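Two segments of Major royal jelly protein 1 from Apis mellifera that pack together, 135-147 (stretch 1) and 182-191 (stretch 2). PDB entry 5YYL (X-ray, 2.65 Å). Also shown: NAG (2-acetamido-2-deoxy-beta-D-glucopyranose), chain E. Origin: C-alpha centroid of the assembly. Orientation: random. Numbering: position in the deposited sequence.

Stretch 1 135-147: LWVLDSGLVNNTQ
Stretch 2 (182-191) KGRLSSLAVQ

Leu 138 lies at the centre of the contact. It sits near the end of strand 135-139, which runs nearly antiparallel to strand 185-191 (164° between their N-to-C directions). The strand axes come no closer than 7.9 Å, and no backbone hydrogen bond joins the two stretches, so side chains fill the gap. The register pairs Trp 136 with Val 190 (CA to CA 8.1 Å), Leu 138 with Leu 188 (CA to CA 7.0 Å) and Ser 140 with Leu 185 (CA to CA 5.6 Å); the backbones thus converge toward the loop that follows the first strand.

Extended phi/psi values, -91/135 at Trp 136 and -96/97 at Leu 138, make side chains alternate: Trp 136 and Leu 138 point toward the second stretch, Val 137 and Asp 139 away. Leu 138 (chi1 t, chi2 p) loses 102 Å² to the contact. Its CD2 lies 3.9 Å from CB of Leu 185 and 3.6 Å from O of both Leu 185 and Ser 187, while its CB meets CD2 of Leu 188 at 4.1 Å. A branched aliphatic chain can touch several neighbours in this way without needing polar partners. Leu 188 (t, p) and Leu 185 (m, t) also point toward the first stretch.

At one end, Val 190 (chi1 t) packs on the indole of Trp 136 (chi1 m, chi2 80°). Its CG1 stands 4.0 Å from the centroid of the five-membered ring, 17° off the normal, a CH-pi contact over the face; CG2 adds an apolar contact 4.0 Å from Trp 136 CG. The broad ring suits a compact branched methyl pair, and NE1 is satisfied elsewhere in the structure.

At the other end the chain turns. Ser 140 (chi1 p), whose CA-to-CB bond points sideways, brings its CB to 4.0 Å from Leu 185 O, and its OG accepts a hydrogen bond from Leu 142 N (3.2 Å). Gly 141, at phi/psi 89/2, has a conformation that calls for glycine; its N donates to Asp 139 OD2 (3.1 Å). Leu 142 (-85/150, chi1 m) then sets CD2 3.4 Å from CG of Arg 184, using the aliphatic part of that side chain.

Arg 184 (t, t, p, chi4 -148°) forms the polar edge. Its NH1 donates to Asn 145 O at 3.0 Å (141°), the only hydrogen bond across the stretches. Asn 145, at 59/21, lays ND2 over the guanidinium face, 3.4 Å from Arg 184 NE, but both are donors and do not bond.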

# COMPACT_ATOMS: atom_id res chain seq x y z
N LEU A 135 29.24 15.48 12.92
CA LEU A 135 28.93 16.06 14.23
C LEU A 135 30.18 16.77 14.77
O LEU A 135 31.18 16.12 15.07
CB LEU A 135 28.45 14.98 15.19
CG LEU A 135 28.45 15.31 16.70
CD1 LEU A 135 27.51 16.46 16.99
CD2 LEU A 135 28.05 14.12 17.54
N TRP A 136 30.11 18.09 14.92
CA TRP A 136 31.19 18.90 15.50
C TRP A 136 30.97 19.01 16.98
O TRP A 136 29.84 19.26 17.40
CB TRP A 136 31.22 20.29 14.87
CG TRP A 136 31.46 20.25 13.42
CD1 TRP A 136 30.54 20.00 12.45
CD2 TRP A 136 32.70 20.47 12.75
NE1 TRP A 136 31.12 20.05 11.21
CE2 TRP A 136 32.45 20.34 11.36
CE3 TRP A 136 34.00 20.79 13.18
CZ2 TRP A 136 33.46 20.51 10.39
CZ3 TRP A 136 35.00 20.95 12.23
CH2 TRP A 136 34.72 20.80 10.85
N VAL A 137 32.03 18.83 17.77
CA VAL A 137 31.95 18.92 19.24
C VAL A 137 32.98 19.89 19.79
O VAL A 137 34.16 19.77 19.50
CB VAL A 137 32.18 17.56 19.92
CG1 VAL A 137 31.98 17.66 21.43
CG2 VAL A 137 31.25 16.51 19.32
N LEU A 138 32.52 20.83 20.61
CA LEU A 138 33.39 21.78 21.32
C LEU A 138 33.64 21.24 22.72
O LEU A 138 32.81 21.43 23.60
CB LEU A 138 32.77 23.20 21.36
CG LEU A 138 33.57 24.29 22.12
CD1 LEU A 138 34.86 24.64 21.40
CD2 LEU A 138 32.76 25.55 22.31
N ASP A 139 34.77 20.56 22.90
CA ASP A 139 35.25 20.15 24.23
C ASP A 139 36.02 21.32 24.83
O ASP A 139 37.03 21.75 24.26
CB ASP A 139 36.15 18.90 24.12
CG ASP A 139 36.77 18.47 25.47
OD1 ASP A 139 37.77 17.71 25.43
OD2 ASP A 139 36.25 18.85 26.56
N SER A 140 35.55 21.82 25.96
CA SER A 140 36.17 22.97 26.61
C SER A 140 37.46 22.57 27.33
O SER A 140 38.44 23.33 27.36
CB SER A 140 35.20 23.62 27.59
OG SER A 140 34.79 22.73 28.60
N GLY A 141 37.46 21.37 27.91
CA GLY A 141 38.54 20.91 28.77
C GLY A 141 38.33 21.27 30.23
O GLY A 141 39.16 20.94 31.06
N LEU A 142 37.20 21.90 30.55
CA LEU A 142 36.96 22.37 31.90
C LEU A 142 36.38 21.25 32.76
O LEU A 142 35.69 20.36 32.26
CB LEU A 142 36.04 23.59 31.92
CG LEU A 142 36.70 24.94 31.65
CD1 LEU A 142 37.78 24.89 30.57
CD2 LEU A 142 35.62 25.94 31.28
N VAL A 143 36.69 21.31 34.05
CA VAL A 143 36.06 20.49 35.07
C VAL A 143 35.39 21.45 36.05
O VAL A 143 35.94 22.51 36.34
CB VAL A 143 37.08 19.58 35.78
CG1 VAL A 143 36.38 18.74 36.83
CG2 VAL A 143 37.80 18.70 34.76
N ASN A 144 34.19 21.09 36.51
CA ASN A 144 33.35 22.00 37.32
C ASN A 144 33.10 23.35 36.64
O ASN A 144 32.85 24.36 37.30
CB ASN A 144 33.95 22.24 38.72
CG ASN A 144 34.31 20.95 39.46
OD1 ASN A 144 34.32 19.87 38.89
ND2 ASN A 144 34.64 21.09 40.73
N ASN A 145 33.15 23.36 35.30
CA ASN A 145 33.02 24.56 34.46
C ASN A 145 34.07 25.67 34.72
O ASN A 145 33.83 26.84 34.37
CB ASN A 145 31.57 25.12 34.56
CG ASN A 145 31.05 25.70 33.25
OD1 ASN A 145 31.25 25.15 32.16
ND2 ASN A 145 30.35 26.82 33.36
N THR A 146 35.22 25.32 35.32
CA THR A 146 36.26 26.31 35.71
C THR A 146 37.70 25.78 35.56
O THR A 146 38.47 26.32 34.77
CB THR A 146 36.06 26.84 37.15
OG1 THR A 146 35.96 25.74 38.06
CG2 THR A 146 34.80 27.69 37.26
N GLN A 147 38.06 24.74 36.31
CA GLN A 147 39.45 24.23 36.35
C GLN A 147 39.84 23.50 35.04
O GLN A 147 39.33 22.42 34.79
CB GLN A 147 39.65 23.30 37.56
N LYS A 182 42.23 34.03 31.31
CA LYS A 182 40.96 33.35 31.54
C LYS A 182 40.38 32.82 30.23
O LYS A 182 40.64 33.35 29.16
CB LYS A 182 39.96 34.30 32.21
CG LYS A 182 40.39 34.78 33.60
N GLY A 183 39.62 31.73 30.33
CA GLY A 183 38.93 31.16 29.18
C GLY A 183 37.81 30.18 29.52
O GLY A 183 37.97 29.30 30.40
N ARG A 184 36.67 30.33 28.82
CA ARG A 184 35.59 29.34 28.85
C ARG A 184 34.83 29.30 27.52
O ARG A 184 33.93 30.10 27.30
CB ARG A 184 34.63 29.59 30.01
CG ARG A 184 33.59 28.49 30.16
CD ARG A 184 33.07 28.38 31.57
NE ARG A 184 32.05 29.38 31.89
CZ ARG A 184 31.86 29.92 33.10
NH1 ARG A 184 32.63 29.59 34.15
NH2 ARG A 184 30.89 30.83 33.25
N LEU A 185 35.17 28.32 26.69
CA LEU A 185 34.58 28.16 25.37
C LEU A 185 33.15 27.61 25.48
O LEU A 185 32.94 26.43 25.77
CB LEU A 185 35.49 27.25 24.52
CG LEU A 185 36.98 27.66 24.46
CD1 LEU A 185 37.74 26.94 23.36
CD2 LEU A 185 37.15 29.16 24.26
N SER A 186 32.16 28.48 25.27
CA SER A 186 30.76 28.25 25.66
C SER A 186 29.71 28.31 24.54
O SER A 186 28.51 28.35 24.83
CB SER A 186 30.41 29.35 26.65
OG SER A 186 30.40 30.65 25.99
N SER A 187 30.14 28.41 23.28
CA SER A 187 29.23 28.62 22.15
C SER A 187 29.91 28.23 20.84
O SER A 187 31.12 28.35 20.70
CB SER A 187 28.75 30.08 22.09
OG SER A 187 27.38 30.17 21.71
N LEU A 188 29.11 27.73 19.90
CA LEU A 188 29.64 27.09 18.71
C LEU A 188 28.69 27.27 17.54
O LEU A 188 27.46 27.24 17.71
CB LEU A 188 29.87 25.60 18.95
CG LEU A 188 30.35 24.69 17.82
CD1 LEU A 188 31.78 25.02 17.47
CD2 LEU A 188 30.18 23.23 18.24
N ALA A 189 29.25 27.47 16.37
CA ALA A 189 28.48 27.60 15.14
C ALA A 189 29.37 27.18 13.99
O ALA A 189 30.56 27.46 14.00
CB ALA A 189 28.02 29.02 14.95
N VAL A 190 28.79 26.51 13.00
CA VAL A 190 29.55 25.93 11.92
C VAL A 190 28.96 26.31 10.56
O VAL A 190 27.76 26.27 10.38
CB VAL A 190 29.58 24.40 12.07
CG1 VAL A 190 30.40 23.76 10.96
CG2 VAL A 190 30.13 24.02 13.45
N GLN A 191 29.83 26.67 9.63
CA GLN A 191 29.45 27.11 8.28
C GLN A 191 30.08 26.16 7.25
O GLN A 191 31.16 26.40 6.75
CB GLN A 191 29.94 28.56 8.10
CG GLN A 191 29.31 29.37 6.99
CD GLN A 191 29.71 30.84 7.10
OE1 GLN A 191 30.89 31.16 7.24
NE2 GLN A 191 28.72 31.73 7.07
C1 NAG E . 35.02 20.04 41.64
C2 NAG E . 36.53 19.96 41.93
C3 NAG E . 36.81 18.92 43.03
C4 NAG E . 35.99 19.15 44.30
C5 NAG E . 34.51 19.32 43.90
C6 NAG E . 33.55 19.72 45.01
C7 NAG E . 38.51 20.18 40.45
C8 NAG E . 39.22 19.66 39.23
N2 NAG E . 37.34 19.60 40.77
O3 NAG E . 38.19 18.92 43.37
O4 NAG E . 36.23 17.99 45.14
O5 NAG E . 34.38 20.33 42.89
O6 NAG E . 34.02 20.89 45.68
O7 NAG E . 39.00 21.10 41.09